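Local structure of putative cytochrome P450 120 (Synechocystis sp., 2VE3) at residues Pro122-Asp125 and Gly126-Gly130; Cys267-Leu270 and Gly271-Ser274. The protein binds heme and retinoic acid and probably acts as a cytochrome P450 monooxygenase, inserting oxygen into a substrate at the heme iron. All coordinates share one frame; numbering follows the deposited sequence.

Interaction 1 of 2, residues Pro122-Asp125 and Gly126-Gly130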
loop_
_atom_site.group_PDB
_atom_site.type_symbol
_atom_site.label_atom_id
_atom_site.label_comp_id
_atom_site.label_asym_id
_atom_site.label_seq_id
_atom_site.Cartn_x
_atom_site.Cartn_y
_atom_site.Cartn_z
ATOM N N PRO A 122 5.557 7.783 -20.058
ATOM C CA PRO A 122 4.710 8.505 -21.016
ATOM C C PRO A 122 3.198 8.298 -20.800
ATOM O O PRO A 122 2.452 9.280 -20.763
ATOM C CB PRO A 122 5.148 7.931 -22.371
ATOM C CG PRO A 122 6.550 7.503 -22.152
ATOM C CD PRO A 122 6.599 6.993 -20.750
ATOM N N LYS A 123 2.759 7.046 -20.651
ATOM C CA LYS A 123 1.339 6.751 -20.421
ATOM C C LYS A 123 0.903 7.231 -19.052
ATOM O O LYS A 123 -0.223 7.708 -18.894
ATOM C CB LYS A 123 1.016 5.252 -20.542
ATOM C CG LYS A 123 0.975 4.664 -21.958
ATOM C CD LYS A 123 2.386 4.373 -22.441
ATOM C CE LYS A 123 3.203 3.690 -21.346
ATOM N NZ LYS A 123 4.577 4.227 -21.275
ATOM N N MET A 124 1.791 7.082 -18.068
ATOM C CA MET A 124 1.496 7.513 -16.702
ATOM C C MET A 124 1.319 9.021 -16.623
ATOM O O MET A 124 0.374 9.492 -16.023
ATOM C CB MET A 124 2.571 7.071 -15.705
ATOM C CG MET A 124 2.187 7.406 -14.258
ATOM S SD MET A 124 3.488 7.144 -13.048
ATOM C CE MET A 124 3.667 5.362 -13.101
ATOM N N ASP A 125 2.238 9.757 -17.236
ATOM C CA ASP A 125 2.185 11.214 -17.267
ATOM C C ASP A 125 0.985 11.728 -18.070
ATOM O O ASP A 125 0.403 12.757 -17.734
ATOM C CB ASP A 125 3.497 11.774 -17.825
ATOM C CG ASP A 125 3.589 13.292 -17.714
ATOM O OD1 ASP A 125 3.127 13.860 -16.697
ATOM O OD2 ASP A 125 4.138 13.918 -18.641
ATOM N N GLY A 126 0.628 11.001 -19.130
ATOM C CA GLY A 126 -0.540 11.319 -19.943
ATOM C C GLY A 126 -1.841 11.141 -19.173
ATOM O O GLY A 126 -2.753 11.960 -19.297
ATOM N N ILE A 127 -1.931 10.072 -18.379
ATOM C CA ILE A 127 -3.110 9.858 -17.525
ATOM C C ILE A 127 -3.149 10.937 -16.438
ATOM O O ILE A 127 -4.203 11.521 -16.167
ATOM C CB ILE A 127 -3.148 8.434 -16.887
ATOM C CG1 ILE A 127 -3.361 7.361 -17.959
ATOM C CG2 ILE A 127 -4.263 8.328 -15.837
ATOM C CD1 ILE A 127 -2.785 5.983 -17.604
ATOM N N VAL A 128 -1.983 11.211 -15.844
ATOM C CA VAL A 128 -1.875 12.183 -14.734
ATOM C C VAL A 128 -2.301 13.623 -15.124
ATOM O O VAL A 128 -3.191 14.203 -14.492
ATOM C CB VAL A 128 -0.504 12.090 -14.016
ATOM C CG1 VAL A 128 -0.275 13.267 -13.101
ATOM C CG2 VAL A 128 -0.457 10.814 -13.187
ATOM N N GLN A 129 -1.693 14.153 -16.185
ATOM C CA GLN A 129 -2.024 15.476 -16.727
ATOM C C GLN A 129 -3.474 15.607 -17.173
ATOM O O GLN A 129 -4.085 16.664 -17.000
ATOM C CB GLN A 129 -1.128 15.812 -17.918
ATOM C CG GLN A 129 0.346 15.892 -17.608
ATOM C CD GLN A 129 0.720 17.148 -16.858
ATOM O OE1 GLN A 129 0.322 17.339 -15.711
ATOM N NE2 GLN A 129 1.508 18.007 -17.497
ATOM N N GLY A 130 -4.017 14.544 -17.763
ATOM C CA GLY A 130 -5.421 14.524 -18.154
ATOM C C GLY A 130 -6.335 14.852 -16.986
ATOM O O GLY A 130 -7.248 15.659 -17.121
#

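Interaction 2 of 2, residues Cys267-Leu270 and Gly271-Ser274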
loop_
_atom_site.group_PDB
_atom_site.type_symbol
_atom_site.label_atom_id
_atom_site.label_comp_id
_atom_site.label_asym_id
_atom_site.label_seq_id
_atom_site.Cartn_x
_atom_site.Cartn_y
_atom_site.Cartn_z
ATOM N N CYS A 267 -1.515 15.129 -0.849
ATOM C CA CYS A 267 -2.397 16.260 -1.114
ATOM C C CYS A 267 -2.857 16.877 0.196
ATOM O O CYS A 267 -2.968 18.095 0.305
ATOM C CB CYS A 267 -3.614 15.834 -1.939
ATOM S SG CYS A 267 -3.246 15.332 -3.598
ATOM N N LEU A 268 -3.143 16.033 1.176
ATOM C CA LEU A 268 -3.450 16.505 2.512
ATOM C C LEU A 268 -2.267 17.296 3.096
ATOM O O LEU A 268 -2.414 18.485 3.424
ATOM C CB LEU A 268 -3.855 15.331 3.418
ATOM C CG LEU A 268 -4.204 15.557 4.896
ATOM C CD1 LEU A 268 -5.230 16.662 5.093
ATOM C CD2 LEU A 268 -4.683 14.252 5.544
ATOM N N LEU A 269 -1.103 16.661 3.189
ATOM C CA LEU A 269 0.059 17.280 3.870
ATOM C C LEU A 269 0.701 18.490 3.187
ATOM O O LEU A 269 1.114 19.448 3.848
ATOM C CB LEU A 269 1.114 16.229 4.203
ATOM C CG LEU A 269 0.632 15.198 5.218
ATOM C CD1 LEU A 269 1.523 13.918 5.204
ATOM C CD2 LEU A 269 0.595 15.847 6.584
ATOM N N LEU A 270 0.797 18.450 1.872
ATOM C CA LEU A 270 1.390 19.582 1.157
ATOM C C LEU A 270 0.324 20.635 0.958
ATOM O O LEU A 270 0.626 21.760 0.604
ATOM C CB LEU A 270 2.017 19.137 -0.161
ATOM C CG LEU A 270 3.467 18.610 -0.138
ATOM C CD1 LEU A 270 4.470 19.706 0.093
ATOM C CD2 LEU A 270 3.694 17.453 0.856
ATOM N N GLY A 271 -0.926 20.250 1.219
ATOM C CA GLY A 271 -2.041 21.191 1.349
ATOM C C GLY A 271 -1.897 22.083 2.573
ATOM O O GLY A 271 -2.172 23.284 2.507
ATOM N N GLN A 272 -1.453 21.480 3.678
ATOM C CA GLN A 272 -1.293 22.152 4.977
ATOM C C GLN A 272 0.102 22.753 5.249
ATOM O O GLN A 272 0.297 23.402 6.279
ATOM C CB GLN A 272 -1.603 21.174 6.122
ATOM C CG GLN A 272 -2.984 20.581 6.137
ATOM C CD GLN A 272 -3.112 19.482 7.166
ATOM O OE1 GLN A 272 -2.448 18.457 7.070
ATOM N NE2 GLN A 272 -3.959 19.690 8.160
ATOM N N HIS A 273 1.067 22.516 4.369
ATOM C CA HIS A 273 2.434 23.024 4.569
ATOM C C HIS A 273 2.931 23.643 3.280
ATOM O O HIS A 273 3.721 23.034 2.547
ATOM C CB HIS A 273 3.392 21.903 4.992
ATOM C CG HIS A 273 3.009 21.219 6.268
ATOM N ND1 HIS A 273 3.626 21.488 7.473
ATOM C CD2 HIS A 273 2.079 20.269 6.521
ATOM C CE1 HIS A 273 3.088 20.730 8.414
ATOM N NE2 HIS A 273 2.138 19.989 7.864
ATOM N N SER A 274 2.430 24.845 3.001
ATOM C CA SER A 274 2.713 25.571 1.773
ATOM C C SER A 274 4.176 26.033 1.617
ATOM O O SER A 274 4.589 26.473 0.540
ATOM C CB SER A 274 1.775 26.776 1.695
ATOM O OG SER A 274 2.009 27.661 2.788
#

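Interaction 1 of 2, residues Pro122-Asp125 and Gly126-Gly130
Four successive i to i+4 backbone bonds tie P122-D125 to G126-G130, from G126 N to P122 O through to Q129 N to D125 O, the last at 3.0 Å and nearly straight (172°). D125 and Q129 run side by side on one flank of this turn, their carboxylate and amide planes only 23° apart. D125 swings CG anti to its own N (chi1 -172°), which brings OD1 within 3.6 Å of Q129 CG. The first torsion of Q129 sets CG beside its own N and 3.1 Å from D125 O; the bend at chi2 then turns the amide alongside the carboxylate. The polar ends are engaged elsewhere: D125 OD2 forms a salt bridge with R407, and Q129 OE1 accepts a hydrogen bond from Q411 NE2. This regular alpha-helical spacing, within helix 121-137 of the P450 fold, thus presents both groups to helix 394-411. With an alanine in place of the aspartate, the R407 guanidinium would probably lose its carboxylate mate, and the Q129 chain would be likely to turn more freely on that flank. On the buried side M124 meets L399 and L403 of helix 394-411, while its CG lies a loose 4.4 Å from V128 CG2. I127 packs against V154 and T157 of helix 143-159, and its CG1-CD1 arm runs past K123 O, with CD1 3.3 Å away.

Interaction 2 of 2, residues Cys267-Leu270 and Gly271-Ser274
L269 O, in the last turns of helix 241-272, faces the edge of the H273 imidazole, lying near the ring plane and 3.0 Å from CD2. The ring reaches it because H273 CG stands beside its own backbone N (chi1 -60°), turning the imidazole's CD2 edge back toward the last turn. Q272 N makes a weak hydrogen bond to this carbonyl (128° at the hydrogen); its better bond is to L268 O, at 3.2 Å and 136°. The G271 N to C267 O bond is weak too, so the geometry records a helix losing its regular bonding. H273 then takes the N-cap position of helix 274-285. The tight part is thus L269 O against the imidazole edge, together with G271, whose N lies 3.1 Å from C267 O. Exposed Q272 makes the looser edge, its extended chain running alongside L268 with OE1 3.9 Å from L268 CD1 and 4.0 Å from L269 CD2. L270 O accepts a hydrogen bond from R277 in the following helix. The leucines are buried against neighbouring elements: L269 packs on V311 and L314 and L270 on V307 of helix 302-314, H273 meets the F362 ring, and strand 412-416 receives L268 at L416 and L270 at W414.

Both contacts are local helical turns, each partly buried, but they belong to different helices and do not touch: their centres are 22 Å apart and their nearest atoms about 10 Å. Interaction 1 lies within helix 121-137, where the backbone bonding is regular; interaction 2 ends helix 241-272, where two of its three bonds are weak. Their outward chemistry also differs. The 122-130 turn joins helix 394-411 through a charged pair and an amide pair beside apolar packing, whereas the 267-274 turn sets leucines against helix 302-314 and strand 412-416. Residues 394-411 and 412-416 adjoin in sequence, so the two contacts pack against elements consecutive in the chain.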